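Local coordinates for exocyst complex component EXO70 (Saccharomyces cerevisiae, PDB 2B1E), which serves as a subunit of the exocyst, the complex that tethers secretory vesicles to sites of exocytosis, and takes part in assembling that complex, at residues E498-V501 / S502-Q506. Residues are numbered along the deposited sequence; the frame is centred on the assembly and turned at random.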
loop_
_atom_site.group_PDB
_atom_site.type_symbol
_atom_site.label_atom_id
_atom_site.label_comp_id
_atom_site.label_asym_id
_atom_site.label_seq_id
_atom_site.Cartn_x
_atom_site.Cartn_y
_atom_site.Cartn_z
ATOM N N GLU A 498 47.630 23.295 -13.710
ATOM C CA GLU A 498 47.080 23.609 -15.025
ATOM C C GLU A 498 46.306 22.444 -15.635
ATOM O O GLU A 498 45.264 22.640 -16.263
ATOM C CB GLU A 498 48.214 24.059 -15.959
ATOM C CG GLU A 498 48.613 25.522 -15.746
ATOM C CD GLU A 498 50.060 25.797 -16.080
ATOM O OE1 GLU A 498 50.644 25.032 -16.875
ATOM O OE2 GLU A 498 50.617 26.787 -15.556
ATOM N N ASP A 499 46.807 21.231 -15.449
ATOM C CA ASP A 499 46.126 20.056 -15.983
ATOM C C ASP A 499 44.757 19.907 -15.309
ATOM O O ASP A 499 43.766 19.595 -15.970
ATOM C CB ASP A 499 46.965 18.799 -15.735
ATOM C CG ASP A 499 46.413 17.575 -16.446
ATOM O OD1 ASP A 499 45.741 16.745 -15.797
ATOM O OD2 ASP A 499 46.657 17.446 -17.662
ATOM N N LEU A 500 44.712 20.134 -13.994
ATOM C CA LEU A 500 43.464 20.023 -13.243
ATOM C C LEU A 500 42.517 21.164 -13.579
ATOM O O LEU A 500 41.313 20.954 -13.696
ATOM C CB LEU A 500 43.735 20.000 -11.726
ATOM C CG LEU A 500 43.426 18.713 -10.955
ATOM C CD1 LEU A 500 43.798 18.877 -9.482
ATOM C CD2 LEU A 500 41.942 18.370 -11.085
ATOM N N VAL A 501 43.049 22.370 -13.733
ATOM C CA VAL A 501 42.196 23.507 -14.073
ATOM C C VAL A 501 41.489 23.216 -15.403
ATOM O O VAL A 501 40.283 23.388 -15.521
ATOM C CB VAL A 501 43.021 24.820 -14.180
ATOM C CG1 VAL A 501 42.159 25.965 -14.731
ATOM C CG2 VAL A 501 43.555 25.199 -12.798
ATOM N N SER A 502 42.248 22.734 -16.384
ATOM C CA SER A 502 41.724 22.411 -17.713
ATOM C C SER A 502 40.578 21.401 -17.675
ATOM O O SER A 502 39.502 21.602 -18.261
ATOM C CB SER A 502 42.864 21.860 -18.581
ATOM O OG SER A 502 42.420 21.551 -19.890
ATOM N N LYS A 503 40.812 20.305 -16.974
ATOM C CA LYS A 503 39.818 19.256 -16.863
ATOM C C LYS A 503 38.584 19.697 -16.095
ATOM O O LYS A 503 37.456 19.346 -16.455
ATOM C CB LYS A 503 40.458 18.037 -16.199
ATOM C CG LYS A 503 41.552 17.442 -17.064
ATOM C CD LYS A 503 42.244 16.261 -16.404
ATOM C CE LYS A 503 43.095 15.534 -17.430
ATOM N NZ LYS A 503 43.767 14.357 -16.832
ATOM N N THR A 504 38.793 20.469 -15.035
ATOM C CA THR A 504 37.672 20.933 -14.230
ATOM C C THR A 504 36.692 21.758 -15.056
ATOM O O THR A 504 35.493 21.785 -14.763
ATOM C CB THR A 504 38.166 21.742 -13.026
ATOM O OG1 THR A 504 39.109 20.957 -12.293
ATOM C CG2 THR A 504 37.009 22.084 -12.102
ATOM N N LYS A 505 37.195 22.414 -16.099
ATOM C CA LYS A 505 36.346 23.232 -16.971
ATOM C C LYS A 505 35.351 22.388 -17.759
ATOM O O LYS A 505 34.317 22.885 -18.199
ATOM C CB LYS A 505 37.208 24.047 -17.941
ATOM C CG LYS A 505 37.937 25.209 -17.282
ATOM C CD LYS A 505 38.806 25.952 -18.280
ATOM C CE LYS A 505 39.656 27.025 -17.605
ATOM N NZ LYS A 505 40.553 27.682 -18.606
ATOM N N GLN A 506 35.656 21.106 -17.917
ATOM C CA GLN A 506 34.786 20.196 -18.667
ATOM C C GLN A 506 33.523 19.780 -17.912
ATOM O O GLN A 506 32.621 19.176 -18.494
ATOM C CB GLN A 506 35.574 18.937 -19.069
ATOM C CG GLN A 506 36.961 19.237 -19.654
ATOM C CD GLN A 506 37.750 17.985 -20.017
ATOM O OE1 GLN A 506 37.510 16.909 -19.476
ATOM N NE2 GLN A 506 38.713 18.128 -20.915
#
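D499 and K503 sit one turn apart near the C-terminal end of helix 483-504 and form an i to i+4 salt bridge, OD1 of D499 lying 3.3 Å from NZ of K503. The hydrogen bond within this salt bridge is weak. K503 reaches the carboxylate through an extended chain. On the aspartate, the first torsion sets CG anti to the backbone N and so carries the carboxylate toward K503, although the bond to CB points away from the residues that follow.

V501 and T504 belong to the inward side of the same turn. The side chain of V501 rests on V558 of helix 552-563, and its CG1 makes a van der Waals contact with CE of K505 (4.0 Å). Lower down the same lysine chain, CG of K505 lies 3.5 Å from V501 O. T504 touches W460 of helix 440-473 and L562 of helix 552-563, placing this turn between neighbouring helices of the C-terminal helical bundle. Its hydroxyl folds back on the helix, while Q411 NE2 hydrogen-bonds the same OG1. A valine at T504 would keep the branched shape but would probably leave the Q411 amide without this partner and strip L500 O of its second donor.

S502 N donates to E498 O at 3.0 Å. The backbone bond from K503 N to D499 O (3.2 Å, N-H...O angle 164°) contrasts with the more bent K505 N to V501 O bond, at 138°. L500 O is gripped twice, by T504 N at 2.9 Å and, from the opposite face of the carbonyl plane, by T504 OG1 at 2.6 Å, 39° out of that plane.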